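Local coordinates for protein fusolin (Unidentified entomopoxvirus, PDB 4YN2) that crystallises in vivo into the viral spindles that enhance virulence and, with its lytic polysaccharide monooxygenase-like domain, probably acts on chitin, at residues Y147-T152 with Y193-P198; G2-P7 with L132-C137; T118-S123 with V226-D231. All coordinates share one frame; numbering follows the deposited sequence.

Contact 1: Y147-T152 with Y193-P198; sequences YEVYIT and YRFTVP. With NAG (2-acetamido-2-deoxy-beta-D-glucopyranose), chain B; EDO (1,2-ethanediol), chain D.
Tyr147 meets both Tyr193 and Phe195, and the three rings make an aromatic cluster with no hydrogen bond between the two strands. The Tyr147 side chain crosses both at about a right angle. Its hydroxyl lies against the start of the Tyr193 ring, Tyr147 OH being 3.1 Å from Tyr193 CD2 and near CG and CB. Nearer the backbone, Tyr147 CD2 is 3.8 Å from Phe195 CZ, and Phe195 CE1 stands over one face of the Tyr147 ring, toward its rim. The planes of these two rings are inclined by 39°. With CG between its backbone N and carbonyl carbon (chi1 49°), Phe195 also carries CE2 to Val149.

Apolar contacts continue the row: Val149 CG2 meets Phe195 CE2 tip to tip at 3.7 Å, close to the plane of that ring; Val197 CG2 is a looser neighbour.

The polar groups serve other partners. Tyr193 OH is bonded to Glu143. Tyr150 OH donates to Glu148 OE1 over 2.6 Å, meeting it from above the carboxylate plane, while Arg211 forms a salt bridge to the same oxygen. Glu148 OE2 accepts a nearly straight hydrogen bond from the amide N2 of N-acetylglucosamine at 2.7 Å.

With the strand axes 9.6 Å apart at 31°, strands of two sheets face each other through their side chains, the core packing of a beta-sandwich, here the immunoglobulin-like fold of lytic polysaccharide monooxygenases.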
loop_
_atom_site.group_PDB
_atom_site.type_symbol
_atom_site.label_atom_id
_atom_site.label_comp_id
_atom_site.label_asym_id
_atom_site.label_seq_id
_atom_site.Cartn_x
_atom_site.Cartn_y
_atom_site.Cartn_z
ATOM N N TYR A 147 1.662 5.349 -17.659
ATOM C CA TYR A 147 1.320 5.053 -16.281
ATOM C C TYR A 147 -0.125 5.347 -15.985
ATOM O O TYR A 147 -0.607 6.405 -16.354
ATOM C CB TYR A 147 2.178 5.909 -15.338
ATOM C CG TYR A 147 3.591 5.411 -15.191
ATOM C CD1 TYR A 147 4.573 5.763 -16.105
ATOM C CD2 TYR A 147 3.945 4.570 -14.145
ATOM C CE1 TYR A 147 5.881 5.314 -15.968
ATOM C CE2 TYR A 147 5.246 4.102 -14.005
ATOM C CZ TYR A 147 6.211 4.465 -14.924
ATOM O OH TYR A 147 7.495 4.018 -14.769
ATOM N N GLU A 148 -0.799 4.431 -15.288
ATOM C CA GLU A 148 -2.128 4.652 -14.751
ATOM C C GLU A 148 -2.018 4.534 -13.268
ATOM O O GLU A 148 -1.296 3.657 -12.783
ATOM C CB GLU A 148 -3.162 3.657 -15.285
ATOM C CG GLU A 148 -3.429 3.770 -16.774
ATOM C CD GLU A 148 -4.295 2.654 -17.314
ATOM O OE1 GLU A 148 -4.516 1.660 -16.587
ATOM O OE2 GLU A 148 -4.761 2.770 -18.468
ATOM N N VAL A 149 -2.704 5.409 -12.536
ATOM C CA VAL A 149 -2.768 5.333 -11.088
ATOM C C VAL A 149 -4.222 5.269 -10.709
ATOM O O VAL A 149 -5.020 6.079 -11.188
ATOM C CB VAL A 149 -2.052 6.489 -10.353
ATOM C CG1 VAL A 149 -2.010 6.222 -8.856
ATOM C CG2 VAL A 149 -0.642 6.689 -10.892
ATOM N N TYR A 150 -4.567 4.290 -9.875
ATOM C CA TYR A 150 -5.900 4.124 -9.318
ATOM C C TYR A 150 -5.798 4.291 -7.846
ATOM O O TYR A 150 -4.720 4.106 -7.296
ATOM C CB TYR A 150 -6.508 2.744 -9.623
ATOM C CG TYR A 150 -6.553 2.367 -11.082
ATOM C CD1 TYR A 150 -5.404 1.962 -11.753
ATOM C CD2 TYR A 150 -7.745 2.414 -11.799
ATOM C CE1 TYR A 150 -5.437 1.612 -13.099
ATOM C CE2 TYR A 150 -7.783 2.092 -13.157
ATOM C CZ TYR A 150 -6.622 1.705 -13.806
ATOM O OH TYR A 150 -6.658 1.383 -15.139
ATOM N N ILE A 151 -6.902 4.615 -7.202
ATOM C CA ILE A 151 -6.977 4.694 -5.757
ATOM C C ILE A 151 -8.211 3.931 -5.336
ATOM O O ILE A 151 -9.230 3.949 -6.033
ATOM C CB ILE A 151 -6.963 6.146 -5.192
ATOM C CG1 ILE A 151 -6.811 6.124 -3.657
ATOM C CG2 ILE A 151 -8.210 6.950 -5.620
ATOM C CD1 ILE A 151 -6.473 7.465 -3.034
ATOM N N THR A 152 -8.138 3.287 -4.184
ATOM C CA THR A 152 -9.286 2.599 -3.658
ATOM C C THR A 152 -10.409 3.598 -3.382
ATOM O O THR A 152 -10.156 4.755 -3.043
ATOM C CB THR A 152 -8.927 1.837 -2.399
ATOM O OG1 THR A 152 -8.064 2.643 -1.596
ATOM C CG2 THR A 152 -8.283 0.489 -2.700
ATOM N N TYR A 193 11.141 7.472 -13.120
ATOM C CA TYR A 193 9.915 8.021 -13.678
ATOM C C TYR A 193 9.246 8.734 -12.535
ATOM O O TYR A 193 8.790 8.080 -11.600
ATOM C CB TYR A 193 9.045 6.941 -14.292
ATOM C CG TYR A 193 9.636 6.372 -15.554
ATOM C CD1 TYR A 193 9.518 7.045 -16.764
ATOM C CD2 TYR A 193 10.313 5.160 -15.545
ATOM C CE1 TYR A 193 10.051 6.518 -17.936
ATOM C CE2 TYR A 193 10.837 4.617 -16.712
ATOM C CZ TYR A 193 10.690 5.291 -17.911
ATOM O OH TYR A 193 11.263 4.775 -19.045
ATOM N N ARG A 194 9.309 10.069 -12.542
ATOM C CA ARG A 194 8.779 10.936 -11.490
ATOM C C ARG A 194 7.581 11.671 -12.024
ATOM O O ARG A 194 7.678 12.277 -13.091
ATOM C CB ARG A 194 9.851 11.948 -11.034
ATOM C CG ARG A 194 10.629 11.542 -9.815
ATOM C CD ARG A 194 11.357 12.718 -9.186
ATOM N NE ARG A 194 12.487 13.246 -9.965
ATOM C CZ ARG A 194 12.613 14.489 -10.443
ATOM N NH1 ARG A 194 11.631 15.374 -10.304
ATOM N NH2 ARG A 194 13.714 14.847 -11.088
ATOM N N PHE A 195 6.454 11.642 -11.311
ATOM C CA PHE A 195 5.255 12.277 -11.839
ATOM C C PHE A 195 4.350 12.782 -10.733
ATOM O O PHE A 195 4.135 12.098 -9.732
ATOM C CB PHE A 195 4.497 11.324 -12.789
ATOM C CG PHE A 195 4.230 9.919 -12.290
ATOM C CD1 PHE A 195 5.262 9.003 -12.159
ATOM C CD2 PHE A 195 2.934 9.469 -12.104
ATOM C CE1 PHE A 195 5.013 7.703 -11.737
ATOM C CE2 PHE A 195 2.687 8.161 -11.692
ATOM C CZ PHE A 195 3.726 7.289 -11.500
ATOM N N THR A 196 3.817 13.992 -10.935
ATOM C CA THR A 196 2.961 14.666 -9.962
ATOM C C THR A 196 1.528 14.227 -10.168
ATOM O O THR A 196 0.943 14.510 -11.205
ATOM C CB THR A 196 3.127 16.178 -10.054
ATOM O OG1 THR A 196 4.498 16.462 -9.815
ATOM C CG2 THR A 196 2.298 16.914 -9.015
ATOM N N VAL A 197 0.980 13.530 -9.176
ATOM C CA VAL A 197 -0.367 12.991 -9.211
ATOM C C VAL A 197 -1.195 13.642 -8.113
ATOM O O VAL A 197 -0.758 13.664 -6.953
ATOM C CB VAL A 197 -0.336 11.450 -9.043
ATOM C CG1 VAL A 197 -1.743 10.859 -9.151
ATOM C CG2 VAL A 197 0.582 10.816 -10.086
ATOM N N PRO A 198 -2.413 14.121 -8.440
ATOM C CA PRO A 198 -3.292 14.641 -7.389
ATOM C C PRO A 198 -3.966 13.466 -6.692
ATOM O O PRO A 198 -4.828 12.813 -7.267
ATOM C CB PRO A 198 -4.273 15.541 -8.151
ATOM C CG PRO A 198 -4.277 15.044 -9.533
ATOM C CD PRO A 198 -3.081 14.157 -9.757
HETATM C C1 NAG B . -5.039 5.815 -20.707
HETATM C C2 NAG B . -6.301 5.001 -20.977
HETATM C C3 NAG B . -6.050 4.118 -22.199
HETATM C C4 NAG B . -5.573 4.959 -23.380
HETATM C C5 NAG B . -4.386 5.833 -22.987
HETATM C C6 NAG B . -3.943 6.784 -24.079
HETATM C C7 NAG B . -7.873 4.154 -19.273
HETATM C C8 NAG B . -8.007 3.322 -18.036
HETATM N N2 NAG B . -6.650 4.185 -19.827
HETATM O O3 NAG B . -7.283 3.492 -22.527
HETATM O O4 NAG B . -5.159 4.118 -24.448
HETATM O O5 NAG B . -4.742 6.622 -21.846
HETATM O O6 NAG B . -5.014 7.548 -24.602
HETATM O O7 NAG B . -8.828 4.749 -19.760
HETATM C C1 EDO D . 7.087 15.979 -12.722
HETATM O O1 EDO D . 6.609 15.586 -11.430
HETATM C C2 EDO D . 6.218 15.361 -13.847
HETATM O O2 EDO D . 4.845 15.292 -13.452
#

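Contact 2: G2-P7 with L132-C137; sequences GYMSFP and LELEFC. With EDO (1,2-ethanediol), chain D.
Glu135 O is gripped by two successive backbone amides of the opposite strand: Ser5 N donates over 3.0 Å and Phe6 N over 3.1 Å. The Phe6 N-H lies in the carbonyl plane, on a lone pair, whereas Ser5 N is tilted 16° from it. Ser5 OG also lies 3.0 Å from this oxygen and 2.7 Å from Glu135 OE1. Placed between its backbone N and carbonyl carbon, it lies alongside the carboxylate end of Glu135, whose OE2 is bonded to Ser185. The return bond from Glu135 N to Phe6 O measures 2.8 Å.

Two residues facing one make this a classic beta bulge in an antiparallel pair, shifting the register by one between Met4 and Phe6. The bulge lies in strand 2-6, which begins just after His1, a ligand of the zinc ion, and is paired with strand 129-138. Before the bulge, Tyr3 and Cys137 exchange two backbone hydrogen bonds, and Cys137 CB sits over the face of the Tyr3 ring in a CH-pi contact, 4.2 Å from its centroid. Cys137 SG, disulfide-bonded to Cys187, approaches that ring obliquely.

On the face carrying Met4 and Phe136, Phe136 lies across the backbone of the first strand, with Tyr3 O 3.8 Å above the plane of its ring and over the centre. In Met4 the bend at chi2 sets SD at the ring's edge, 3.8 Å from Phe136 CD2, and that at chi3 turns CE against Leu134 CG. Past the bulge, Leu132 divides its two methyls: CD1 meets the edge of the Phe6 ring, while CD2 points tip to tip at CG of Pro7, whose preceding peptide bond is cis.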
loop_
_atom_site.group_PDB
_atom_site.type_symbol
_atom_site.label_atom_id
_atom_site.label_comp_id
_atom_site.label_asym_id
_atom_site.label_seq_id
_atom_site.Cartn_x
_atom_site.Cartn_y
_atom_site.Cartn_z
ATOM N N GLY A 2 10.566 -2.966 -12.634
ATOM C CA GLY A 2 10.764 -2.001 -11.577
ATOM C C GLY A 2 9.662 -2.049 -10.552
ATOM O O GLY A 2 8.867 -2.992 -10.518
ATOM N N TYR A 3 9.639 -1.049 -9.702
ATOM C CA TYR A 3 8.659 -0.962 -8.623
ATOM C C TYR A 3 8.495 0.460 -8.167
ATOM O O TYR A 3 9.375 1.293 -8.391
ATOM C CB TYR A 3 9.097 -1.831 -7.422
ATOM C CG TYR A 3 10.522 -1.570 -6.986
ATOM C CD1 TYR A 3 10.831 -0.515 -6.136
ATOM C CD2 TYR A 3 11.566 -2.352 -7.457
ATOM C CE1 TYR A 3 12.145 -0.233 -5.783
ATOM C CE2 TYR A 3 12.887 -2.073 -7.119
ATOM C CZ TYR A 3 13.173 -1.007 -6.284
ATOM O OH TYR A 3 14.465 -0.738 -5.908
ATOM N N MET A 4 7.393 0.724 -7.486
ATOM C CA MET A 4 7.136 2.021 -6.877
ATOM C C MET A 4 8.078 2.216 -5.692
ATOM O O MET A 4 8.097 1.382 -4.796
ATOM C CB MET A 4 5.667 2.131 -6.424
ATOM C CG MET A 4 4.734 2.522 -7.527
ATOM S SD MET A 4 5.059 4.179 -8.194
ATOM C CE MET A 4 4.810 5.162 -6.767
ATOM N N SER A 5 8.887 3.278 -5.710
ATOM C CA SER A 5 9.847 3.571 -4.647
ATOM C C SER A 5 9.320 4.660 -3.758
ATOM O O SER A 5 9.626 4.640 -2.565
ATOM C CB SER A 5 11.214 3.950 -5.218
ATOM O OG SER A 5 11.098 4.803 -6.343
ATOM N N PHE A 6 8.524 5.611 -4.293
ATOM C CA PHE A 6 7.909 6.611 -3.423
ATOM C C PHE A 6 6.488 6.939 -3.876
ATOM O O PHE A 6 6.312 7.507 -4.943
ATOM C CB PHE A 6 8.710 7.920 -3.276
ATOM C CG PHE A 6 8.044 8.737 -2.195
ATOM C CD1 PHE A 6 8.221 8.414 -0.857
ATOM C CD2 PHE A 6 7.057 9.656 -2.515
ATOM C CE1 PHE A 6 7.484 9.054 0.138
ATOM C CE2 PHE A 6 6.323 10.295 -1.520
ATOM C CZ PHE A 6 6.538 9.983 -0.201
ATOM N N PRO A 7 5.468 6.718 -3.035
ATOM C CA PRO A 7 5.483 5.952 -1.782
ATOM C C PRO A 7 5.891 4.508 -2.119
ATOM O O PRO A 7 5.664 4.043 -3.240
ATOM C CB PRO A 7 4.052 6.134 -1.236
ATOM C CG PRO A 7 3.419 7.210 -2.092
ATOM C CD PRO A 7 4.089 7.064 -3.412
ATOM N N LEU A 132 1.107 14.826 -5.143
ATOM C CA LEU A 132 2.232 14.043 -4.652
ATOM C C LEU A 132 3.066 13.635 -5.812
ATOM O O LEU A 132 2.532 13.106 -6.794
ATOM C CB LEU A 132 1.732 12.811 -3.885
ATOM C CG LEU A 132 2.755 12.082 -3.010
ATOM C CD1 LEU A 132 3.249 12.972 -1.870
ATOM C CD2 LEU A 132 2.150 10.815 -2.433
ATOM N N GLU A 133 4.377 13.857 -5.725
ATOM C CA GLU A 133 5.250 13.425 -6.799
ATOM C C GLU A 133 5.625 11.972 -6.592
ATOM O O GLU A 133 6.472 11.652 -5.751
ATOM C CB GLU A 133 6.484 14.281 -6.917
ATOM C CG GLU A 133 7.181 14.022 -8.242
ATOM C CD GLU A 133 8.470 14.791 -8.377
ATOM O OE1 GLU A 133 9.233 14.846 -7.387
ATOM O OE2 GLU A 133 8.727 15.341 -9.471
ATOM N N LEU A 134 4.978 11.099 -7.342
ATOM C CA LEU A 134 5.252 9.672 -7.289
ATOM C C LEU A 134 6.601 9.388 -7.928
ATOM O O LEU A 134 6.988 10.087 -8.864
ATOM C CB LEU A 134 4.147 8.865 -8.008
ATOM C CG LEU A 134 2.967 8.431 -7.125
ATOM C CD1 LEU A 134 2.352 9.593 -6.425
ATOM C CD2 LEU A 134 1.927 7.696 -7.940
ATOM N N GLU A 135 7.337 8.405 -7.400
ATOM C CA GLU A 135 8.613 7.980 -7.987
ATOM C C GLU A 135 8.539 6.495 -8.298
ATOM O O GLU A 135 8.398 5.693 -7.374
ATOM C CB GLU A 135 9.776 8.284 -7.028
ATOM C CG GLU A 135 11.164 7.968 -7.572
ATOM C CD GLU A 135 12.248 7.901 -6.511
ATOM O OE1 GLU A 135 12.045 7.199 -5.496
ATOM O OE2 GLU A 135 13.316 8.522 -6.710
ATOM N N PHE A 136 8.594 6.125 -9.590
ATOM C CA PHE A 136 8.663 4.730 -10.007
ATOM C C PHE A 136 10.130 4.465 -10.305
ATOM O O PHE A 136 10.786 5.267 -10.991
ATOM C CB PHE A 136 7.747 4.405 -11.193
ATOM C CG PHE A 136 7.658 2.930 -11.491
ATOM C CD1 PHE A 136 8.628 2.300 -12.261
ATOM C CD2 PHE A 136 6.610 2.163 -10.995
ATOM C CE1 PHE A 136 8.551 0.931 -12.526
ATOM C CE2 PHE A 136 6.541 0.791 -11.253
ATOM C CZ PHE A 136 7.504 0.187 -12.029
ATOM N N CYS A 137 10.651 3.385 -9.727
ATOM C CA CYS A 137 12.045 2.984 -9.806
ATOM C C CYS A 137 12.207 1.938 -10.886
ATOM O O CYS A 137 11.895 0.776 -10.636
ATOM C CB CYS A 137 12.510 2.465 -8.448
ATOM S SG CYS A 137 14.287 2.155 -8.340
HETATM C C1 EDO D . 7.087 15.979 -12.722
HETATM O O1 EDO D . 6.609 15.586 -11.430
HETATM C C2 EDO D . 6.218 15.361 -13.847
HETATM O O2 EDO D . 4.845 15.292 -13.452
#

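Contact 3: T118-S123 with V226-D231; sequences TVIPLS and VDINFD
Thr118 opens a parallel ladder by donating its backbone N to Asp227 O at 2.9 Å. Asp227 itself points its carboxylate away to a salt bridge with Arg10. A water lies by this end, 2.6 Å from Thr118 OG1 and within hydrogen-bonding distance of Asp227 O. Thr118 O accepts Asn229 N and also receives a CA-H...O contact from Ile228.

Val119 turns to the face shared with Asn229 and Asp231. Its CG1 methyl, anti to the backbone N, packs at 3.8 Å against Asp231 CB, so the aspartate is touched along its aliphatic root.

Ile120 is flanked by two rungs, N to Asn229 O at 2.8 Å and O from Asp231 N. On the opposite face Ile120 CD1 touches Ile228 CB and Phe230 CE1 loosely, at 4.1 and 4.2 Å.

Pro121 has no amide hydrogen to give, and Leu122 N supplies the next rung, to Asp231 O at 3.0 Å. Leu122 then swings its CD1 to the edge of the Phe230 ring, 3.8 Å from Phe230 CB. A second water lies close to both Leu122 O and Asp231 O.

The face of Thr118, Ile120, Ile228 and Phe230, extended by Leu122, is largely apolar, while that of Val119, Pro121, Asn229 and Asp231 is more exposed. The union of strands 118-121 and 220-231 thus depends mainly on five backbone bonds, with apolar side-chain contact concentrated on the buried face.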
loop_
_atom_site.group_PDB
_atom_site.type_symbol
_atom_site.label_atom_id
_atom_site.label_comp_id
_atom_site.label_asym_id
_atom_site.label_seq_id
_atom_site.Cartn_x
_atom_site.Cartn_y
_atom_site.Cartn_z
ATOM N N THR A 118 2.568 4.435 3.907
ATOM C CA THR A 118 3.356 5.661 3.906
ATOM C C THR A 118 2.372 6.720 4.388
ATOM O O THR A 118 1.318 6.878 3.769
ATOM C CB THR A 118 3.951 5.976 2.556
ATOM O OG1 THR A 118 4.960 5.015 2.279
ATOM C CG2 THR A 118 4.575 7.377 2.515
ATOM N N VAL A 119 2.674 7.403 5.493
ATOM C CA VAL A 119 1.763 8.397 6.057
ATOM C C VAL A 119 2.088 9.776 5.486
ATOM O O VAL A 119 3.154 10.316 5.747
ATOM C CB VAL A 119 1.816 8.368 7.599
ATOM C CG1 VAL A 119 0.866 9.393 8.196
ATOM C CG2 VAL A 119 1.488 6.976 8.115
ATOM N N ILE A 120 1.157 10.337 4.715
ATOM C CA ILE A 120 1.310 11.629 4.063
ATOM C C ILE A 120 0.727 12.739 4.947
ATOM O O ILE A 120 -0.483 12.754 5.165
ATOM C CB ILE A 120 0.609 11.615 2.675
ATOM C CG1 ILE A 120 1.151 10.475 1.786
ATOM C CG2 ILE A 120 0.787 12.967 1.978
ATOM C CD1 ILE A 120 0.199 10.082 0.674
ATOM N N PRO A 121 1.525 13.726 5.387
ATOM C CA PRO A 121 0.943 14.819 6.179
ATOM C C PRO A 121 0.174 15.817 5.319
ATOM O O PRO A 121 0.594 16.150 4.209
ATOM C CB PRO A 121 2.171 15.476 6.811
ATOM C CG PRO A 121 3.241 15.269 5.806
ATOM C CD PRO A 121 2.983 13.899 5.230
ATOM N N LEU A 122 -0.966 16.280 5.831
ATOM C CA LEU A 122 -1.751 17.319 5.162
ATOM C C LEU A 122 -1.201 18.686 5.564
ATOM O O LEU A 122 -0.905 18.902 6.742
ATOM C CB LEU A 122 -3.249 17.233 5.527
ATOM C CG LEU A 122 -4.114 16.477 4.535
ATOM C CD1 LEU A 122 -3.658 15.061 4.389
ATOM C CD2 LEU A 122 -5.556 16.523 4.941
ATOM N N SER A 123 -1.103 19.613 4.606
ATOM C CA SER A 123 -0.689 20.988 4.875
ATOM C C SER A 123 -1.878 21.732 5.490
ATOM O O SER A 123 -1.725 22.463 6.468
ATOM C CB SER A 123 -0.224 21.669 3.590
ATOM O OG SER A 123 0.455 22.881 3.878
ATOM N N VAL A 226 0.341 0.248 -3.418
ATOM C CA VAL A 226 1.068 1.206 -2.600
ATOM C C VAL A 226 0.157 1.591 -1.454
ATOM O O VAL A 226 -0.894 2.206 -1.685
ATOM C CB VAL A 226 1.504 2.429 -3.435
ATOM C CG1 VAL A 226 2.237 3.461 -2.581
ATOM C CG2 VAL A 226 2.366 2.020 -4.625
ATOM N N ASP A 227 0.547 1.245 -0.225
ATOM C CA ASP A 227 -0.256 1.552 0.951
ATOM C C ASP A 227 -0.001 2.984 1.419
ATOM O O ASP A 227 1.151 3.373 1.612
ATOM C CB ASP A 227 0.053 0.554 2.065
ATOM C CG ASP A 227 -0.339 -0.856 1.681
ATOM O OD1 ASP A 227 -1.544 -1.096 1.460
ATOM O OD2 ASP A 227 0.565 -1.702 1.519
ATOM N N ILE A 228 -1.074 3.780 1.557
ATOM C CA ILE A 228 -0.966 5.175 1.987
ATOM C C ILE A 228 -2.012 5.523 3.041
ATOM O O ILE A 228 -3.075 4.902 3.120
ATOM C CB ILE A 228 -1.060 6.159 0.788
ATOM C CG1 ILE A 228 -2.441 6.104 0.079
ATOM C CG2 ILE A 228 0.076 5.913 -0.194
ATOM C CD1 ILE A 228 -2.737 7.291 -0.814
ATOM N N ASN A 229 -1.685 6.516 3.861
ATOM C CA ASN A 229 -2.600 7.075 4.843
ATOM C C ASN A 229 -2.319 8.568 4.934
ATOM O O ASN A 229 -1.296 9.035 4.436
ATOM C CB ASN A 229 -2.504 6.385 6.211
ATOM C CG ASN A 229 -3.778 6.452 7.027
ATOM O OD1 ASN A 229 -4.724 7.187 6.711
ATOM N ND2 ASN A 229 -3.819 5.716 8.122
ATOM N N PHE A 230 -3.249 9.309 5.514
ATOM C CA PHE A 230 -3.176 10.755 5.616
ATOM C C PHE A 230 -3.153 11.198 7.072
ATOM O O PHE A 230 -3.956 10.720 7.872
ATOM C CB PHE A 230 -4.375 11.351 4.895
ATOM C CG PHE A 230 -4.439 10.932 3.447
ATOM C CD1 PHE A 230 -3.806 11.679 2.464
ATOM C CD2 PHE A 230 -5.002 9.717 3.086
ATOM C CE1 PHE A 230 -3.835 11.271 1.130
ATOM C CE2 PHE A 230 -5.004 9.299 1.753
ATOM C CZ PHE A 230 -4.433 10.085 0.789
ATOM N N ASP A 231 -2.218 12.087 7.411
ATOM C CA ASP A 231 -2.074 12.636 8.756
ATOM C C ASP A 231 -2.750 14.000 8.796
ATOM O O ASP A 231 -2.241 14.958 8.212
ATOM C CB ASP A 231 -0.583 12.758 9.143
ATOM C CG ASP A 231 -0.284 12.598 10.622
ATOM O OD1 ASP A 231 -1.213 12.764 11.436
ATOM O OD2 ASP A 231 0.898 12.387 10.969
HETATM O O HOH W 1 3.781 3.191 0.852
HETATM O O HOH W 2 -0.860 17.027 9.244
#

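From the N terminus, strand 2-6 pairs with 129-138 in contact 2, closing a loop that holds four of the five helices. Segment 118-123 begins contact 3 within that loop and pairs only at 226-231, so contacts 2 and 3 cross. Contact 1 opens after contact 2 has closed and lies wholly within the span of contact 3. Contacts 1 and 2 share one sheet, in which strands 129-138 and 191-200 are neighbours, and contact 1 spans to the mixed sheet that holds contact 3. Pro7 and Met4 against Val226, and Leu132 against Ile120, join contacts 2 and 3 across the same interior.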